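Local coordinates for protein ALDH21) (Physcomitrella patens subsp. patens, PDB 5MZ5) that oxidises succinic semialdehyde in an NADP(+)-dependent reaction, as a member of the aldehyde dehydrogenase family, at residues C292-Y297 against Q324-H329; T399-V404 against G417-L422; G441-I446 against G465-D470. All coordinates share one frame; numbering follows the deposited sequence.

Overall arrangement
Followed from the N terminus, the chain first closes interaction 1, where strand 323-329 returns beside strand 290-294 after helix 301-313. Interaction 2 closes next, over the short helix 409-412, and interaction 3 last, over helix 451-460. The three loops run in series, so none nests in or crosses another, yet all three serve one sheet. Strand 323-329 also borders strand 419-425, with Gln324 O and Leu326 N probably bonded to Leu421, which joins interactions 1 and 2. On its other edge, strand 290-294 borders strand 443-447 through a probable Ile293 N to Gly445 O bond, joining interactions 1 and 3. Interactions 2 and 3 share the sheet without touching, their nearest atoms about 11 Å apart.

Interaction 1 (C292-Y297 against Q324-H329); sequences CIVDDY and QRLYVH
The carbonyl oxygen of Tyr327 is held by two groups of the neighbouring strand: the amide N of Val294 donates to it at 2.8 Å, and the CA of Ile293 brings a C-H to the same Tyr327 O at 3.4 Å. Cys292 O plays the matching part in the other direction. It accepts the Tyr327 amide N at 2.8 Å and lies at the edge of the Tyr327 ring, near its plane, 3.8 Å from CD2. CG of Tyr327 is anti to its carbonyl carbon (chi1 -61°), which lays the ring back along the strand, where Arg325 NH2 donates to its OH. Cys292 N to Arg325 O is the most bent of the four backbone bonds (134° at the hydrogen), while His329 N to Val294 O, at 3.1 Å, is the longest.

On the face carrying Cys292, Val294, Leu326 and Val328, Leu326 CD1 meets Val294 CG2 at 3.6 Å, and helix 333-345 covers the second strand. Where the strands end, Asp295 OD1 touches His329 CB at 3.8 Å, its carboxylate almost perpendicular (86°) to the imidazole. Tyr425 OH bonds that OD1, and Lys453 forms a salt bridge with OD2. All four hydrogen bonds across this beta-alpha-beta pair are main-chain ones, with apolar side chains adding to them, and the acid at its end is likely to be kept charged by partners beyond the two strands.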
# COMPACT_ATOMS: atom_id res chain seq x y z
N CYS A 292 6.36 31.91 6.64
CA CYS A 292 7.00 31.13 7.70
C CYS A 292 6.62 31.73 9.04
O CYS A 292 6.69 32.94 9.19
CB CYS A 292 8.52 31.06 7.53
SG CYS A 292 9.36 29.94 8.69
N ILE A 293 6.21 30.87 9.98
CA ILE A 293 5.90 31.24 11.36
C ILE A 293 7.12 30.91 12.23
O ILE A 293 7.64 29.80 12.14
CB ILE A 293 4.62 30.53 11.89
CG1 ILE A 293 3.36 30.99 11.14
CG2 ILE A 293 4.46 30.74 13.42
CD1 ILE A 293 2.04 30.32 11.55
N VAL A 294 7.56 31.86 13.05
CA VAL A 294 8.63 31.66 14.02
C VAL A 294 7.98 31.83 15.40
O VAL A 294 7.72 32.95 15.82
CB VAL A 294 9.88 32.57 13.80
CG1 VAL A 294 10.91 32.41 14.93
CG2 VAL A 294 10.53 32.27 12.45
N ASP A 295 7.63 30.71 16.05
CA ASP A 295 7.00 30.72 17.38
C ASP A 295 7.98 30.27 18.47
O ASP A 295 7.67 30.37 19.65
CB ASP A 295 5.70 29.87 17.40
CG ASP A 295 4.72 30.28 18.49
OD1 ASP A 295 4.18 31.41 18.42
OD2 ASP A 295 4.45 29.46 19.38
N ASP A 296 9.16 29.80 18.06
CA ASP A 296 10.25 29.30 18.90
C ASP A 296 11.54 29.27 18.08
O ASP A 296 11.49 29.40 16.85
CB ASP A 296 9.95 27.85 19.39
CG ASP A 296 9.14 27.72 20.66
OD1 ASP A 296 9.53 28.35 21.68
OD2 ASP A 296 8.17 26.95 20.67
N TYR A 297 12.69 29.06 18.74
CA TYR A 297 14.00 28.89 18.10
C TYR A 297 14.28 27.40 18.17
O TYR A 297 14.29 26.84 19.28
CB TYR A 297 15.11 29.68 18.82
CG TYR A 297 14.84 31.16 19.01
CD1 TYR A 297 14.09 31.88 18.09
CD2 TYR A 297 15.41 31.85 20.08
CE1 TYR A 297 13.83 33.24 18.27
CE2 TYR A 297 15.19 33.21 20.25
CZ TYR A 297 14.40 33.91 19.34
OH TYR A 297 14.18 35.25 19.51
N GLN A 324 8.83 34.36 1.25
CA GLN A 324 8.50 35.76 0.96
C GLN A 324 7.99 36.50 2.20
O GLN A 324 8.22 37.70 2.32
CB GLN A 324 7.48 35.84 -0.18
CG GLN A 324 7.35 37.25 -0.77
CD GLN A 324 6.43 37.25 -1.97
OE1 GLN A 324 6.56 36.43 -2.89
NE2 GLN A 324 5.47 38.15 -1.98
N ARG A 325 7.28 35.79 3.10
CA ARG A 325 6.66 36.39 4.29
C ARG A 325 7.11 35.70 5.57
O ARG A 325 7.10 34.46 5.66
CB ARG A 325 5.12 36.38 4.18
CG ARG A 325 4.56 37.09 2.93
CD ARG A 325 3.06 36.93 2.83
NE ARG A 325 2.64 35.57 2.46
CZ ARG A 325 1.64 34.91 3.02
NH1 ARG A 325 1.28 33.72 2.56
NH2 ARG A 325 0.96 35.45 4.03
N LEU A 326 7.55 36.51 6.55
CA LEU A 326 8.05 36.02 7.81
C LEU A 326 7.22 36.60 8.96
O LEU A 326 7.19 37.82 9.14
CB LEU A 326 9.55 36.36 7.95
CG LEU A 326 10.30 35.94 9.21
CD1 LEU A 326 10.04 34.45 9.59
CD2 LEU A 326 11.79 36.23 9.06
N TYR A 327 6.56 35.72 9.73
CA TYR A 327 5.70 36.03 10.87
C TYR A 327 6.39 35.57 12.14
O TYR A 327 6.66 34.38 12.31
CB TYR A 327 4.30 35.36 10.71
CG TYR A 327 3.59 35.86 9.47
CD1 TYR A 327 2.85 37.04 9.49
CD2 TYR A 327 3.72 35.19 8.25
CE1 TYR A 327 2.24 37.53 8.33
CE2 TYR A 327 3.13 35.67 7.09
CZ TYR A 327 2.39 36.85 7.13
OH TYR A 327 1.82 37.33 5.98
N VAL A 328 6.78 36.54 12.98
CA VAL A 328 7.52 36.25 14.22
C VAL A 328 6.69 36.67 15.43
O VAL A 328 6.14 37.77 15.45
CB VAL A 328 8.91 36.93 14.21
CG1 VAL A 328 9.69 36.61 15.48
CG2 VAL A 328 9.71 36.53 12.96
N HIS A 329 6.57 35.78 16.42
CA HIS A 329 5.83 36.09 17.63
C HIS A 329 6.47 37.31 18.35
O HIS A 329 7.69 37.45 18.39
CB HIS A 329 5.74 34.86 18.54
CG HIS A 329 4.89 35.10 19.75
ND1 HIS A 329 5.43 35.58 20.92
CD2 HIS A 329 3.55 34.97 19.91
CE1 HIS A 329 4.42 35.69 21.76
NE2 HIS A 329 3.27 35.33 21.20

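Interaction 2 (T399-V404 against G417-L422); sequences TVIEDV and GPVVLL
Thr399 opens the pairing by giving its amide N to Pro418 O, 2.8 Å away in a nearly straight bond. This is the parallel strand pair of a beta-alpha-beta unit in the catalytic domain of the aldehyde dehydrogenase fold, with strand 395-402 and strand 419-425 linked through helix 409-412. Pro418 stands at the centre of an inverse gamma turn that leads into the second strand. Thr399 O then takes the Val420 amide, and its CB rests near Val419 CG2, while OG1 bonds to Glu397 O.

Val400 looks to the other face, where its side chain runs aslant that of Leu422, with Val400 CG1 4.1 Å from Leu422 CB, and helix 333-345 packs above. Ile401 returns to the first face. Its CG1 lies beside the backbone N, but chi1 of -28° is well off a staggered value; in this setting CD1 reaches both Val419 CG1 at 3.9 Å and Leu421 CD2 at 4.0 Å. Ile401 N donates to Val420 O, and its own oxygen receives Leu422 N together with a water. Glu402, across from Leu422, turns its carboxylate to helix 333-345, where OE2 is hydrogen-bonded to Tyr333 OH and forms a salt bridge with Lys337.

The strand then turns away at Asp403, whose backbone takes up the left-handed helical conformation, although its amide N still reaches Leu422 O at 3.2 Å. Val404 comes back across Leu421 at about a right angle, its CG2 3.7 Å from Leu421 CD2. Beside it the ordered water joins the ends of the two strands, accepting from Val404 N at 3.0 Å and donating to Ile401 O at 2.8 Å and to Leu422 O.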
# COMPACT_ATOMS: atom_id res chain seq x y z
N THR A 399 16.83 42.21 0.49
CA THR A 399 15.94 43.19 1.09
C THR A 399 15.01 42.59 2.13
O THR A 399 14.53 41.48 1.97
CB THR A 399 15.12 43.85 -0.05
OG1 THR A 399 15.99 44.30 -1.08
CG2 THR A 399 14.24 44.99 0.42
N VAL A 400 14.74 43.38 3.19
CA VAL A 400 13.79 43.08 4.27
C VAL A 400 12.92 44.33 4.48
O VAL A 400 13.43 45.41 4.70
CB VAL A 400 14.41 42.58 5.60
CG1 VAL A 400 13.31 42.14 6.58
CG2 VAL A 400 15.39 41.44 5.36
N ILE A 401 11.60 44.16 4.37
CA ILE A 401 10.63 45.25 4.55
C ILE A 401 9.63 44.83 5.62
O ILE A 401 9.07 43.73 5.56
CB ILE A 401 9.93 45.73 3.24
CG1 ILE A 401 10.79 45.51 1.97
CG2 ILE A 401 9.47 47.20 3.40
CD1 ILE A 401 10.05 45.68 0.63
N GLU A 402 9.40 45.72 6.57
CA GLU A 402 8.51 45.53 7.70
C GLU A 402 7.15 46.20 7.47
O GLU A 402 7.08 47.30 6.92
CB GLU A 402 9.21 46.11 8.94
CG GLU A 402 8.43 46.10 10.24
CD GLU A 402 9.26 46.70 11.36
OE1 GLU A 402 9.34 47.94 11.46
OE2 GLU A 402 9.92 45.91 12.07
N ASP A 403 6.06 45.50 7.88
CA ASP A 403 4.66 45.95 7.84
C ASP A 403 4.18 46.47 6.46
O ASP A 403 3.60 47.55 6.36
CB ASP A 403 4.38 46.98 8.96
CG ASP A 403 4.64 46.44 10.36
OD1 ASP A 403 4.48 45.20 10.56
OD2 ASP A 403 5.02 47.24 11.25
N VAL A 404 4.40 45.67 5.42
CA VAL A 404 3.94 45.99 4.07
C VAL A 404 2.42 45.70 4.02
O VAL A 404 2.01 44.59 4.37
CB VAL A 404 4.74 45.23 2.98
CG1 VAL A 404 4.11 45.39 1.60
CG2 VAL A 404 6.20 45.67 2.96
N GLY A 417 12.23 37.28 -6.02
CA GLY A 417 13.43 38.09 -5.81
C GLY A 417 13.92 38.02 -4.38
O GLY A 417 13.23 37.44 -3.53
N PRO A 418 15.10 38.60 -4.06
CA PRO A 418 15.62 38.46 -2.69
C PRO A 418 14.99 39.46 -1.73
O PRO A 418 15.65 40.36 -1.22
CB PRO A 418 17.14 38.62 -2.87
CG PRO A 418 17.27 39.55 -4.05
CD PRO A 418 16.05 39.34 -4.93
N VAL A 419 13.67 39.32 -1.52
CA VAL A 419 12.85 40.21 -0.71
C VAL A 419 12.04 39.42 0.29
O VAL A 419 11.33 38.49 -0.10
CB VAL A 419 11.93 41.15 -1.56
CG1 VAL A 419 11.26 42.22 -0.68
CG2 VAL A 419 12.70 41.82 -2.70
N VAL A 420 12.13 39.83 1.57
CA VAL A 420 11.40 39.22 2.68
C VAL A 420 10.52 40.26 3.37
O VAL A 420 11.00 41.33 3.75
CB VAL A 420 12.32 38.49 3.70
CG1 VAL A 420 11.53 37.93 4.88
CG2 VAL A 420 13.11 37.38 3.02
N LEU A 421 9.23 39.94 3.53
CA LEU A 421 8.27 40.80 4.22
C LEU A 421 8.11 40.31 5.65
O LEU A 421 7.60 39.21 5.87
CB LEU A 421 6.93 40.88 3.49
CG LEU A 421 6.94 41.37 2.04
CD1 LEU A 421 5.57 41.73 1.61
CD2 LEU A 421 7.86 42.57 1.84
N LEU A 422 8.58 41.12 6.61
CA LEU A 422 8.55 40.82 8.03
C LEU A 422 7.31 41.36 8.73
O LEU A 422 6.91 42.51 8.52
CB LEU A 422 9.83 41.38 8.69
CG LEU A 422 10.05 41.14 10.19
CD1 LEU A 422 10.11 39.64 10.54
CD2 LEU A 422 11.32 41.83 10.65
O HOH W 1 6.29 43.36 5.66

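Interaction 3 (G441-I446 against G465-D470); sequences GLQSGI and GVILND
Leu442 and Gly465 begin a run of main-chain hydrogen bonds in which each strand donates in turn. Gly465 N reaches Leu442 O in a long bond of 3.3 Å, Ser444 N answers to Gly465 O, and Ile467 N makes the shortest, to Ser444 O at 2.7 Å. Ile446 N to Ile467 O and Asn469 N to Ile446 O complete the series. C-H groups add to it, with the CA of Gln443 3.2 Å from Gly465 O and the CA of Gly445 similarly placed against Ile467 O.

The pairing closes the beta-alpha-beta unit of strand 443-447, helix 451-460 and strand 465-468. On its far edge strand 465-468 pairs in parallel with a strand of the second subunit, so the sheet continues across the interface.

Among polar side chains, Gln443 extends over Gly465, its CG 4.1 Å from Gly465 CA, and ends with NE2 3.6 Å from Ile467 CD1. That NE2 donates to Pro472 O and Leu474 O, and the side chain packs on Tyr481, a succinate-binding residue. An alanine in place of Gln443 would probably leave the carbonyls of Pro472 and Leu474 without their donor and open a gap above Gly465 and beside Ile467 CD1. Asp470 OD2 forms salt bridges with Arg307 and with Arg510 of the second subunit.

Apolar contact gathers on the opposite face. Ile446 CG2, set between the backbone N and the carbonyl carbon (chi1 of CG1 178°), points across the strand gap and lies 4.0 Å from both Val466 CG1 and Leu468 CD1.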
# COMPACT_ATOMS: atom_id res chain seq x y z
N GLY A 441 -0.63 28.68 -2.66
CA GLY A 441 -0.72 27.62 -1.65
C GLY A 441 0.25 26.49 -1.89
O GLY A 441 -0.14 25.33 -1.92
N LEU A 442 1.53 26.83 -2.07
CA LEU A 442 2.56 25.85 -2.37
C LEU A 442 3.14 25.22 -1.10
O LEU A 442 2.87 24.05 -0.82
CB LEU A 442 3.62 26.51 -3.29
CG LEU A 442 4.66 25.67 -4.06
CD1 LEU A 442 4.17 24.32 -4.44
CD2 LEU A 442 5.09 26.39 -5.30
N GLN A 443 3.90 26.00 -0.33
CA GLN A 443 4.52 25.54 0.91
C GLN A 443 4.50 26.62 1.98
O GLN A 443 4.36 27.80 1.67
CB GLN A 443 5.95 25.00 0.70
CG GLN A 443 5.98 23.69 -0.08
CD GLN A 443 7.24 22.86 -0.02
OE1 GLN A 443 7.25 21.73 -0.49
NE2 GLN A 443 8.32 23.38 0.55
N SER A 444 4.57 26.19 3.23
CA SER A 444 4.61 27.04 4.43
C SER A 444 5.64 26.44 5.39
O SER A 444 5.92 25.25 5.32
CB SER A 444 3.25 27.07 5.10
OG SER A 444 2.39 27.99 4.45
N GLY A 445 6.19 27.28 6.26
CA GLY A 445 7.16 26.89 7.26
C GLY A 445 6.66 27.27 8.64
O GLY A 445 5.91 28.23 8.79
N ILE A 446 7.06 26.49 9.66
CA ILE A 446 6.72 26.74 11.06
C ILE A 446 7.85 26.29 12.01
O ILE A 446 8.23 25.11 12.01
CB ILE A 446 5.32 26.17 11.50
CG1 ILE A 446 5.08 26.43 13.01
CG2 ILE A 446 5.15 24.67 11.14
CD1 ILE A 446 3.77 26.09 13.56
N GLY A 465 2.65 21.42 1.13
CA GLY A 465 3.69 21.01 2.06
C GLY A 465 3.92 21.97 3.20
O GLY A 465 4.07 23.18 2.98
N VAL A 466 3.95 21.44 4.44
CA VAL A 466 4.20 22.22 5.65
C VAL A 466 5.58 21.81 6.14
O VAL A 466 5.82 20.64 6.44
CB VAL A 466 3.09 22.04 6.74
CG1 VAL A 466 3.44 22.83 8.02
CG2 VAL A 466 1.72 22.46 6.23
N ILE A 467 6.49 22.77 6.23
CA ILE A 467 7.84 22.51 6.72
C ILE A 467 7.91 22.82 8.20
O ILE A 467 7.68 23.95 8.61
CB ILE A 467 8.95 23.21 5.90
CG1 ILE A 467 8.66 23.13 4.37
CG2 ILE A 467 10.31 22.62 6.26
CD1 ILE A 467 8.49 21.70 3.68
N LEU A 468 8.22 21.77 8.99
CA LEU A 468 8.31 21.83 10.43
C LEU A 468 9.77 21.96 10.88
O LEU A 468 10.59 21.06 10.64
CB LEU A 468 7.61 20.60 11.06
CG LEU A 468 7.56 20.49 12.60
CD1 LEU A 468 7.01 21.80 13.28
CD2 LEU A 468 6.73 19.27 13.01
N ASN A 469 10.08 23.09 11.52
CA ASN A 469 11.39 23.48 12.08
C ASN A 469 12.47 23.63 10.99
O ASN A 469 13.63 23.24 11.13
CB ASN A 469 11.80 22.57 13.25
CG ASN A 469 10.83 22.78 14.38
OD1 ASN A 469 10.26 23.86 14.53
ND2 ASN A 469 10.53 21.75 15.15
N ASP A 470 12.04 24.23 9.89
CA ASP A 470 12.81 24.69 8.75
C ASP A 470 11.88 25.65 8.00
O ASP A 470 10.67 25.68 8.28
CB ASP A 470 13.35 23.54 7.85
CG ASP A 470 14.58 23.90 7.01
OD1 ASP A 470 14.79 25.11 6.74
OD2 ASP A 470 15.32 22.98 6.62